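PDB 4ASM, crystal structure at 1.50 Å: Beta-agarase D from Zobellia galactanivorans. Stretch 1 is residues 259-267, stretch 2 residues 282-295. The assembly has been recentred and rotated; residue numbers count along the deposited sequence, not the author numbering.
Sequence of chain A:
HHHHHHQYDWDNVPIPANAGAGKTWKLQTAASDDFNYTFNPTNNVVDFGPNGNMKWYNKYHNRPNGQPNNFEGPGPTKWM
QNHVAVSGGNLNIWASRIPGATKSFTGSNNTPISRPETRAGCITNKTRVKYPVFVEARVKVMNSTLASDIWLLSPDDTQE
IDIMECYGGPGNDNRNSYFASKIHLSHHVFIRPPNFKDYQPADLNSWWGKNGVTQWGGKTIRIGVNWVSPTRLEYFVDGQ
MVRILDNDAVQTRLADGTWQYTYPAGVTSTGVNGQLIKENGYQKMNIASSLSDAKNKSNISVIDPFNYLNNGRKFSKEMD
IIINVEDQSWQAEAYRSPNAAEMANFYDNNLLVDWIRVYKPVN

Stretch 1 259-267: WQYTYPAGV
Stretch 2 282-295: YQKMNIASSLSDAK

How do the two backbones run? Residues 259-264 form a strand that lies antiparallel to the strand beginning at Met 285, the axes coming within 4.5 Å of each other, with 141° between their N-to-C directions. Thr 262 stands opposite Ile 287 (CA to CA 4.7 Å) and Tyr 263 opposite Asn 286 (CA to CA 5.5 Å). Phi/psi values are extended, -138/165 at Thr 262 and -154/160 at Tyr 263. Tyr 263 N donates to Asn 286 O (3.1 Å), Asn 286 N to Tyr 263 O (2.8 Å), and Ala 288 N to Tyr 261 O (2.8 Å, nearly linear at 175°). Pro 264 has no amide hydrogen to give, but Ala 265 N, with phi/psi turning to -79/-30, donates to Lys 284 O (2.9 Å).

Why do the two tyrosines take different rotamers? Both side chains leave the same face of the sheet, with Asn 286 and Ala 288. Tyr 261 is m (chi1 -52°, chi2 -86°), which lays its ring against the turn after the strand: Ser 290 CA sits 3.6 Å from the centroid of the Tyr 261 ring, 12° off the normal, a CH-pi contact, while Tyr 261 CD1 reaches Leu 291 CB at 4.3 Å. Tyr 263 is p (chi1 65°, chi2 -85°), which puts one ring face over Asn 286 CB and an edge near Ala 288 CB. Tyr 263 CD1 lies 4.2 Å from both Ala 288 CB and Ala 294 CB. Asn 286, m with chi2 -19°, extends its amide along the ring, so that Asn 286 ND2 donates to Tyr 263 OH (3.2 Å).

What packs elsewhere along the strands? Met 285 folds through three m torsions (-55°, -69°, -81°), which curls its thioether back: Met 285 SD is 3.7 Å from Pro 264 CA, and Met 285 CE is 3.7 Å from Thr 262 OG1, Thr 262 being p. The extended Gln 283 (t, t, chi3 22°) brings NE2 within 3.4 Å of Pro 264 CB. Lys 284 is t throughout, its CG 3.7 Å from Ala 265 CB.

How are the helix and the waters fitted in? Ser 290, chi1 68° (p), caps the helix as its OG accepts from Asp 293 N (3.0 Å); Asp 293, t, returns OD2 to Ser 289 N (2.9 Å). The helix runs nearly parallel to strand 259-264, at 10°, and Ala 294 points toward it. One water accepts from Tyr 261 N and donates to Ala 288 O, each 2.8 Å away, bridging the strands. Another links Gly 266 N (3.1 Å), Gln 283 NE2 (3.1 Å) and Lys 284 O (2.8 Å) to its oxygen.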

# COMPACT_ATOMS: atom_id res chain seq x y z
N TRP A 259 -13.60 -8.35 16.61
CA TRP A 259 -13.12 -9.20 15.50
C TRP A 259 -14.24 -9.87 14.74
O TRP A 259 -15.14 -10.45 15.34
CB TRP A 259 -12.18 -10.30 15.99
CG TRP A 259 -10.80 -9.83 16.39
CD1 TRP A 259 -10.29 -9.78 17.65
CD2 TRP A 259 -9.76 -9.37 15.52
NE1 TRP A 259 -9.00 -9.32 17.64
CE2 TRP A 259 -8.64 -9.08 16.33
CE3 TRP A 259 -9.65 -9.19 14.13
CZ2 TRP A 259 -7.43 -8.59 15.80
CZ3 TRP A 259 -8.45 -8.72 13.61
CH2 TRP A 259 -7.37 -8.42 14.44
N GLN A 260 -14.16 -9.82 13.41
CA GLN A 260 -15.04 -10.62 12.55
C GLN A 260 -14.21 -11.57 11.69
O GLN A 260 -13.23 -11.15 11.05
CB GLN A 260 -15.94 -9.76 11.69
CG GLN A 260 -16.94 -10.60 10.93
CD GLN A 260 -17.93 -9.80 10.16
OE1 GLN A 260 -19.14 -9.87 10.43
NE2 GLN A 260 -17.45 -9.05 9.19
N TYR A 261 -14.61 -12.84 11.64
CA TYR A 261 -13.88 -13.89 10.92
C TYR A 261 -14.68 -14.20 9.69
O TYR A 261 -15.89 -14.50 9.78
CB TYR A 261 -13.74 -15.15 11.78
CG TYR A 261 -13.18 -14.85 13.14
CD1 TYR A 261 -11.80 -14.78 13.35
CD2 TYR A 261 -14.03 -14.57 14.21
CE1 TYR A 261 -11.27 -14.44 14.59
CE2 TYR A 261 -13.52 -14.26 15.47
CZ TYR A 261 -12.15 -14.18 15.64
OH TYR A 261 -11.65 -13.86 16.88
N THR A 262 -14.04 -14.10 8.53
CA THR A 262 -14.74 -14.30 7.28
C THR A 262 -13.95 -15.11 6.27
O THR A 262 -12.76 -15.33 6.42
CB THR A 262 -15.14 -12.95 6.63
OG1 THR A 262 -13.95 -12.20 6.36
CG2 THR A 262 -16.10 -12.13 7.52
N TYR A 263 -14.64 -15.59 5.24
CA TYR A 263 -13.97 -16.31 4.16
C TYR A 263 -14.83 -16.15 2.89
O TYR A 263 -16.02 -15.82 2.97
CB TYR A 263 -13.74 -17.79 4.53
CG TYR A 263 -15.04 -18.53 4.70
CD1 TYR A 263 -15.72 -18.51 5.93
CD2 TYR A 263 -15.62 -19.21 3.63
CE1 TYR A 263 -16.94 -19.14 6.07
CE2 TYR A 263 -16.84 -19.85 3.77
CZ TYR A 263 -17.49 -19.82 4.99
OH TYR A 263 -18.73 -20.43 5.15
N PRO A 264 -14.23 -16.35 1.70
CA PRO A 264 -14.97 -16.17 0.45
C PRO A 264 -16.16 -17.10 0.28
O PRO A 264 -16.05 -18.33 0.49
CB PRO A 264 -13.90 -16.45 -0.63
CG PRO A 264 -12.58 -16.20 0.07
CD PRO A 264 -12.81 -16.69 1.48
N ALA A 265 -17.30 -16.51 -0.07
CA ALA A 265 -18.54 -17.26 -0.30
C ALA A 265 -18.55 -17.93 -1.67
O ALA A 265 -19.19 -18.96 -1.86
CB ALA A 265 -19.74 -16.37 -0.13
N GLY A 266 -17.89 -17.33 -2.66
CA GLY A 266 -17.89 -17.93 -3.98
C GLY A 266 -17.09 -17.19 -5.02
O GLY A 266 -16.90 -15.96 -4.94
N VAL A 267 -16.63 -17.96 -6.00
CA VAL A 267 -16.01 -17.45 -7.20
C VAL A 267 -16.50 -18.31 -8.34
O VAL A 267 -16.92 -19.46 -8.14
CB VAL A 267 -14.46 -17.48 -7.17
CG1 VAL A 267 -13.91 -16.49 -6.15
CG2 VAL A 267 -13.92 -18.91 -6.94
N TYR A 282 -19.12 -5.60 -3.08
CA TYR A 282 -17.86 -6.08 -2.54
C TYR A 282 -17.83 -7.59 -2.68
O TYR A 282 -18.88 -8.20 -2.90
CB TYR A 282 -17.76 -5.71 -1.06
CG TYR A 282 -17.54 -4.24 -0.84
CD1 TYR A 282 -16.26 -3.69 -0.91
CD2 TYR A 282 -18.61 -3.39 -0.59
CE1 TYR A 282 -16.05 -2.33 -0.72
CE2 TYR A 282 -18.42 -2.02 -0.40
CZ TYR A 282 -17.14 -1.51 -0.47
OH TYR A 282 -16.93 -0.16 -0.29
N GLN A 283 -16.65 -8.20 -2.59
CA GLN A 283 -16.58 -9.66 -2.59
C GLN A 283 -17.52 -10.25 -1.53
O GLN A 283 -17.52 -9.83 -0.37
CB GLN A 283 -15.15 -10.11 -2.29
CG GLN A 283 -15.05 -11.62 -2.12
CD GLN A 283 -13.66 -12.12 -1.81
OE1 GLN A 283 -12.82 -11.37 -1.32
NE2 GLN A 283 -13.42 -13.39 -2.09
N LYS A 284 -18.36 -11.20 -1.95
CA LYS A 284 -19.28 -11.85 -1.01
C LYS A 284 -18.50 -12.76 -0.06
O LYS A 284 -17.72 -13.63 -0.50
CB LYS A 284 -20.36 -12.64 -1.76
CG LYS A 284 -21.46 -13.17 -0.85
CD LYS A 284 -22.48 -13.96 -1.65
CE LYS A 284 -23.54 -14.54 -0.70
NZ LYS A 284 -24.50 -15.36 -1.51
N MET A 285 -18.72 -12.54 1.24
CA MET A 285 -17.99 -13.29 2.26
C MET A 285 -19.00 -13.91 3.24
O MET A 285 -20.08 -13.35 3.47
CB MET A 285 -17.07 -12.35 3.06
CG MET A 285 -16.09 -11.55 2.19
SD MET A 285 -14.82 -12.58 1.43
CE MET A 285 -13.65 -12.77 2.76
N ASN A 286 -18.63 -15.07 3.77
CA ASN A 286 -19.42 -15.70 4.81
C ASN A 286 -18.78 -15.48 6.18
O ASN A 286 -17.58 -15.23 6.27
CB ASN A 286 -19.53 -17.20 4.55
CG ASN A 286 -20.42 -17.54 3.37
OD1 ASN A 286 -21.24 -16.75 2.93
ND2 ASN A 286 -20.25 -18.77 2.87
N ILE A 287 -19.59 -15.62 7.24
CA ILE A 287 -19.15 -15.43 8.61
C ILE A 287 -18.73 -16.76 9.22
O ILE A 287 -19.44 -17.78 9.07
CB ILE A 287 -20.29 -14.81 9.45
CG1 ILE A 287 -20.55 -13.40 8.96
CG2 ILE A 287 -19.98 -14.81 10.96
CD1 ILE A 287 -21.82 -12.81 9.50
N ALA A 288 -17.59 -16.73 9.90
CA ALA A 288 -17.12 -17.88 10.68
C ALA A 288 -16.95 -17.48 12.15
O ALA A 288 -17.17 -16.32 12.52
CB ALA A 288 -15.81 -18.43 10.11
N SER A 289 -16.59 -18.44 12.99
CA SER A 289 -16.52 -18.14 14.41
C SER A 289 -15.10 -18.05 15.00
O SER A 289 -14.94 -17.82 16.20
CB SER A 289 -17.33 -19.16 15.18
OG SER A 289 -16.79 -20.43 14.96
N SER A 290 -14.09 -18.24 14.14
CA SER A 290 -12.68 -18.10 14.54
C SER A 290 -11.91 -18.17 13.24
O SER A 290 -12.48 -18.49 12.18
CB SER A 290 -12.24 -19.23 15.48
OG SER A 290 -12.21 -20.46 14.79
N LEU A 291 -10.61 -17.89 13.31
CA LEU A 291 -9.79 -17.97 12.11
C LEU A 291 -9.66 -19.42 11.63
O LEU A 291 -9.77 -19.69 10.44
CB LEU A 291 -8.42 -17.32 12.33
CG LEU A 291 -7.57 -17.18 11.06
CD1 LEU A 291 -8.18 -16.21 10.06
CD2 LEU A 291 -6.16 -16.77 11.46
N SER A 292 -9.47 -20.35 12.58
CA SER A 292 -9.41 -21.78 12.22
C SER A 292 -10.73 -22.28 11.61
O SER A 292 -10.71 -23.01 10.65
CB SER A 292 -8.98 -22.63 13.40
OG SER A 292 -7.61 -22.38 13.68
N ASP A 293 -11.86 -21.85 12.16
CA ASP A 293 -13.16 -22.20 11.59
C ASP A 293 -13.28 -21.70 10.15
O ASP A 293 -13.74 -22.44 9.27
CB ASP A 293 -14.27 -21.61 12.48
CG ASP A 293 -15.66 -22.03 12.05
OD1 ASP A 293 -15.92 -23.25 11.90
OD2 ASP A 293 -16.50 -21.12 11.88
N ALA A 294 -12.88 -20.45 9.91
CA ALA A 294 -12.93 -19.88 8.58
C ALA A 294 -12.05 -20.65 7.58
O ALA A 294 -12.49 -20.96 6.50
CB ALA A 294 -12.53 -18.40 8.65
N LYS A 295 -10.83 -20.96 8.00
CA LYS A 295 -9.90 -21.77 7.21
C LYS A 295 -10.49 -23.15 6.91
O LYS A 295 -10.39 -23.64 5.79
CB LYS A 295 -8.56 -21.90 7.92
CG LYS A 295 -7.76 -20.58 7.96
CD LYS A 295 -6.54 -20.62 8.91
CE LYS A 295 -5.55 -21.70 8.55
NZ LYS A 295 -4.82 -21.39 7.31
O HOH W 1 -17.10 -13.50 12.74
O HOH W 2 -20.12 -19.69 7.21
O HOH W 3 -16.19 -14.77 -2.58